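PDB 2QMI: Pbp related beta-lactamase from Pyrococcus abyssi, which acts as an archaeal self-compartmentalizing peptidase, an octamer whose catalytic part is related to penicillin-binding proteins and serine beta-lactamases. Local coordinates for residues V133-P136 / E137-I140; Y229-T232 / A233-G236; G314-P317 / E318-I321. All coordinates share one frame; numbering follows the deposited sequence.

Interaction 1. Residues V133-P136 / E137-I140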
# COMPACT_ATOMS: atom_id res chain seq x y z
N VAL A 133 9.61 -35.47 8.56
CA VAL A 133 10.22 -36.73 8.97
C VAL A 133 10.13 -36.84 10.48
O VAL A 133 11.09 -36.55 11.20
CB VAL A 133 11.70 -36.84 8.52
CG1 VAL A 133 11.77 -37.08 7.03
CG2 VAL A 133 12.46 -35.57 8.91
N SER A 134 8.97 -37.27 10.96
CA SER A 134 8.69 -37.41 12.39
C SER A 134 9.45 -38.54 13.07
O SER A 134 9.37 -38.69 14.29
CB SER A 134 7.20 -37.61 12.60
OG SER A 134 6.75 -38.74 11.87
N THR A 135 10.18 -39.33 12.30
CA THR A 135 10.94 -40.44 12.87
C THR A 135 12.21 -40.71 12.05
O THR A 135 12.25 -40.44 10.85
CB THR A 135 10.06 -41.71 12.93
OG1 THR A 135 10.64 -42.65 13.85
CG2 THR A 135 9.94 -42.37 11.57
N PRO A 136 13.26 -41.22 12.71
CA PRO A 136 14.54 -41.54 12.07
C PRO A 136 14.38 -42.48 10.89
O PRO A 136 15.13 -42.41 9.91
CB PRO A 136 15.34 -42.17 13.20
CG PRO A 136 14.88 -41.40 14.37
CD PRO A 136 13.37 -41.38 14.17
N GLU A 137 13.40 -43.37 10.98
CA GLU A 137 13.14 -44.30 9.90
C GLU A 137 12.71 -43.55 8.64
O GLU A 137 13.16 -43.87 7.53
CB GLU A 137 12.07 -45.31 10.33
CG GLU A 137 12.56 -46.32 11.39
CD GLU A 137 13.05 -45.66 12.69
OE1 GLU A 137 12.24 -45.01 13.38
OE2 GLU A 137 14.25 -45.81 13.01
N GLU A 138 11.85 -42.55 8.80
CA GLU A 138 11.40 -41.77 7.65
C GLU A 138 12.58 -41.02 7.04
O GLU A 138 12.61 -40.81 5.82
CB GLU A 138 10.30 -40.79 8.06
CG GLU A 138 9.04 -41.47 8.57
CD GLU A 138 8.14 -40.55 9.37
OE1 GLU A 138 7.45 -41.05 10.28
OE2 GLU A 138 8.12 -39.33 9.08
N THR A 139 13.54 -40.62 7.87
CA THR A 139 14.72 -39.89 7.38
C THR A 139 15.62 -40.81 6.55
O THR A 139 16.15 -40.41 5.51
CB THR A 139 15.56 -39.29 8.55
OG1 THR A 139 14.73 -38.43 9.35
CG2 THR A 139 16.72 -38.48 8.02
N ILE A 140 15.80 -42.05 7.02
CA ILE A 140 16.62 -43.01 6.29
C ILE A 140 15.95 -43.34 4.96
O ILE A 140 16.61 -43.40 3.93
CB ILE A 140 16.86 -44.30 7.12
CG1 ILE A 140 17.76 -43.99 8.32
CG2 ILE A 140 17.52 -45.38 6.26
CD1 ILE A 140 18.04 -45.16 9.24

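Interaction 2. Residues Y229-T232 / A233-G236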
# COMPACT_ATOMS: atom_id res chain seq x y z
N TYR A 229 10.14 -31.99 18.22
CA TYR A 229 10.18 -33.43 18.51
C TYR A 229 10.15 -34.28 17.25
O TYR A 229 9.27 -34.13 16.40
CB TYR A 229 9.02 -33.81 19.42
CG TYR A 229 9.15 -33.24 20.81
CD1 TYR A 229 10.11 -33.73 21.70
CD2 TYR A 229 8.33 -32.19 21.23
CE1 TYR A 229 10.26 -33.19 22.97
CE2 TYR A 229 8.47 -31.64 22.50
CZ TYR A 229 9.43 -32.15 23.36
OH TYR A 229 9.54 -31.60 24.62
N GLY A 230 11.14 -35.17 17.15
CA GLY A 230 11.25 -36.07 16.02
C GLY A 230 12.69 -36.48 15.75
O GLY A 230 12.96 -37.61 15.37
N ILE A 231 13.61 -35.54 15.94
CA ILE A 231 15.03 -35.76 15.72
C ILE A 231 15.59 -36.55 16.93
O ILE A 231 15.11 -36.39 18.04
CB ILE A 231 15.72 -34.37 15.56
CG1 ILE A 231 17.19 -34.51 15.18
CG2 ILE A 231 15.59 -33.57 16.83
CD1 ILE A 231 17.82 -33.17 14.82
N THR A 232 16.59 -37.40 16.71
CA THR A 232 17.14 -38.22 17.80
C THR A 232 18.67 -38.28 17.96
O THR A 232 19.25 -37.50 18.71
CB THR A 232 16.64 -39.68 17.71
OG1 THR A 232 16.88 -40.19 16.39
CG2 THR A 232 15.15 -39.75 18.01
N ALA A 233 19.31 -39.23 17.28
CA ALA A 233 20.75 -39.44 17.36
C ALA A 233 21.63 -38.26 16.91
O ALA A 233 22.73 -38.08 17.43
CB ALA A 233 21.14 -40.70 16.58
N ASP A 234 21.14 -37.47 15.96
CA ASP A 234 21.89 -36.33 15.45
C ASP A 234 21.69 -35.04 16.26
O ASP A 234 22.44 -34.08 16.08
CB ASP A 234 21.55 -36.09 13.98
CG ASP A 234 20.07 -35.90 13.75
OD1 ASP A 234 19.26 -36.43 14.54
OD2 ASP A 234 19.71 -35.23 12.77
N GLY A 235 20.69 -35.01 17.14
CA GLY A 235 20.49 -33.81 17.94
C GLY A 235 19.13 -33.60 18.58
O GLY A 235 18.58 -32.51 18.49
N GLY A 236 18.60 -34.62 19.26
CA GLY A 236 17.29 -34.47 19.87
C GLY A 236 17.21 -34.51 21.38
O GLY A 236 16.13 -34.57 21.95
O HOH W 1 17.23 -38.13 13.80

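Interaction 3. Residues G314-P317 / E318-I321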
# COMPACT_ATOMS: atom_id res chain seq x y z
N GLY A 314 32.18 -27.54 26.39
CA GLY A 314 33.59 -27.59 26.07
C GLY A 314 34.40 -27.82 27.34
O GLY A 314 33.96 -27.48 28.44
N TYR A 315 35.57 -28.41 27.19
CA TYR A 315 36.43 -28.68 28.33
C TYR A 315 37.89 -28.77 27.90
O TYR A 315 38.21 -29.03 26.74
CB TYR A 315 36.01 -29.98 29.02
CG TYR A 315 36.12 -31.23 28.15
CD1 TYR A 315 35.21 -31.48 27.12
CD2 TYR A 315 37.15 -32.14 28.35
CE1 TYR A 315 35.32 -32.61 26.30
CE2 TYR A 315 37.28 -33.27 27.55
CZ TYR A 315 36.37 -33.50 26.52
OH TYR A 315 36.52 -34.62 25.72
N ILE A 316 38.79 -28.53 28.85
CA ILE A 316 40.21 -28.59 28.59
C ILE A 316 40.79 -29.54 29.64
O ILE A 316 41.12 -29.12 30.74
CB ILE A 316 40.85 -27.19 28.70
CG1 ILE A 316 40.19 -26.26 27.67
CG2 ILE A 316 42.36 -27.27 28.48
CD1 ILE A 316 40.71 -24.84 27.66
N PRO A 317 40.89 -30.84 29.29
CA PRO A 317 41.40 -31.90 30.16
C PRO A 317 42.70 -31.53 30.85
O PRO A 317 42.87 -31.80 32.04
CB PRO A 317 41.59 -33.07 29.19
CG PRO A 317 40.51 -32.85 28.21
CD PRO A 317 40.61 -31.37 27.95
N GLU A 318 43.61 -30.92 30.11
CA GLU A 318 44.90 -30.50 30.66
C GLU A 318 44.77 -29.64 31.91
O GLU A 318 45.48 -29.85 32.89
CB GLU A 318 45.70 -29.72 29.61
CG GLU A 318 46.46 -30.58 28.61
CD GLU A 318 47.68 -31.23 29.23
OE1 GLU A 318 48.46 -31.87 28.47
OE2 GLU A 318 47.87 -31.11 30.47
N LYS A 319 43.87 -28.67 31.87
CA LYS A 319 43.65 -27.76 33.00
C LYS A 319 42.46 -28.17 33.84
O LYS A 319 42.11 -27.50 34.81
CB LYS A 319 43.44 -26.33 32.48
CG LYS A 319 44.69 -25.68 31.89
CD LYS A 319 45.74 -25.39 32.97
CE LYS A 319 47.02 -24.78 32.39
NZ LYS A 319 47.73 -25.73 31.47
N LYS A 320 41.82 -29.27 33.44
CA LYS A 320 40.65 -29.80 34.14
C LYS A 320 39.51 -28.80 34.31
O LYS A 320 38.89 -28.72 35.36
CB LYS A 320 41.06 -30.37 35.49
CG LYS A 320 41.73 -31.73 35.37
CD LYS A 320 42.07 -32.32 36.73
CE LYS A 320 43.13 -31.48 37.43
NZ LYS A 320 43.48 -32.08 38.75
N ILE A 321 39.23 -28.06 33.25
CA ILE A 321 38.15 -27.08 33.28
C ILE A 321 37.14 -27.40 32.17
O ILE A 321 37.47 -28.07 31.19
CB ILE A 321 38.70 -25.64 33.11
CG1 ILE A 321 39.71 -25.60 31.97
CG2 ILE A 321 39.35 -25.18 34.43
CD1 ILE A 321 40.27 -24.23 31.67

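Interaction 1. Residues V133-P136 / E137-I140
Thr135 turns OG1 away from its own backbone N (chi1 -162°) while Glu137 folds its chain at chi2, 59°, and the two meet beside the first turn of helix 136-142. Thr135 OG1 donates to Glu137 OE1 at 2.9 Å, arriving nearly along the C-O axis of the carboxylate. The same torsion of Thr135 sets its CG2 against the shaft of Glu138, 3.3 Å from Glu138 CG, the two side chains crossing at about a right angle.

Extended beyond CG, Glu138 reaches back past the helix start, where OE2 takes a weak bond from Ser134 N (2.9 Å). Thr135, at the N-cap position, makes no side-chain cap; its carbonyl oxygen accepts an ordinary helical bond from Thr139 N at 3.3 Å. One residue on, Ile140 N binds Pro136 O at 3.0 Å and continues the helical pattern. Thr139 OG1 rests 3.5 Å from Val133 CB.

Around this corner Val133 packs on helix 116-124 and Ile140 on helix 162-176, whose Lys170 forms a salt bridge with Glu137 OE2. Gly39 of the second subunit accepts from Ser134 OG and donates to Glu138 OE2, placing the start of helix 136-142 between two neighbouring helices and a subunit interface.

Interaction 2. Residues Y229-T232 / A233-G236
Ile231 and Thr232 bury the most surface here, Ala233 less. The CG1 branch of Ile231 passes obliquely by the oxygen side of the Asp234 carboxylate, CD1 standing further out of its plane than CG1 and 3.5 Å from Asp234 OD2. A chi1 of -174°, with CG1 anti to the backbone N, carries the branch across the acid's oxygens, while CG2 turns in toward the glycines, 3.6 Å from Gly235 O.

Thr232 works through its main chain. Its carbonyl oxygen accepts Gly236 N at 3.0 Å and Gly235 N at 3.3 Å, both from the same face of the carbonyl. Gly235 N stands well above the plane, 64° out of it, whereas Gly236 N is only moderately tilted. Ala233 and Asp234 fill the middle of the resulting type I turn, which then wraps one residue further. With no side chain at Gly236, its CA can come in to a CA-H...O contact with Ile231 O.

A water ties the turn together: it accepts from Thr232 N at 3.1 Å and donates to Asp234 OD1 at 2.7 Å. Asp234 OD2 is bonded to Tyr116 OH, which leaves the carboxylate held at both oxygens.

The backbone carbonyls beyond Thr232 serve the neighbouring helix: Ala233 O accepts from Thr65 OG1 and Asp234 O from Lys62 NZ. The chemistry is therefore consistent with a turn that sets its backbone beside Lys62, the lysine of a probable SxxK motif, while its own acid is pinned by water and tyrosine.

Interaction 3. Residues G314-P317 / E318-I321
Ile316 and Ile321 face each other as a hydrogen-bonded antiparallel pair at the end of a hairpin. Backbone bonds come first. Ile316 N donates to Ile321 O at 2.7 Å, a nearly straight bond, and the return bond from Ile321 N to Ile316 O is weak at 3.3 Å. Ile316 O also takes a weak bond from Lys319 N, and Lys320 N gives another weak one to Pro317 O at 3.1 Å. Pro317 and Glu318 have helical backbone angles, and Lys320 then turns left-handed (phi 55°), letting the chain double back.

Apolar packing follows. The two isoleucines lie side by side and point the same way. Ile321 puts CG1 between its backbone N and carbonyl carbon (chi1 46°), which brings CG1 to within 3.8 Å of Ile316 CB; further out, Ile316 CD1 and Ile321 CD1 are 4.1 Å apart.

Polar side chains reach other parts of the fold: Tyr315 OH bonds to Glu268, and Lys319 NZ makes a long, weak ion pair with Glu297.

Lys320 and Ile321 together oppose Ile316, which makes this a G1 beta bulge. It closes the hairpin between strands 310-316 and 321-327, adjacent members of the antiparallel sheet in the beta-lactamase-type fold.

In the fold
Interactions 1 and 2 are neighbours, their centres 10 Å apart, and they touch where Pro136 CG packs on Thr232 OG1 at 3.1 Å. Tyr116 joins them further: it packs on Val133 and Thr139 of the first and bonds to Asp234 of the second. Both also meet the second subunit, whose Tyr40 packs on Ser134 and gives its hydroxyl to Tyr229 O. Through Asp234 O and Lys62, interaction 2 borders the probable active site. Interaction 3 is remote, about 28 Å from interaction 2 and about 36 Å from interaction 1 between centres; it touches no other subunit and lies at the turn joining the adjacent, interior strands 310-316 and 321-327.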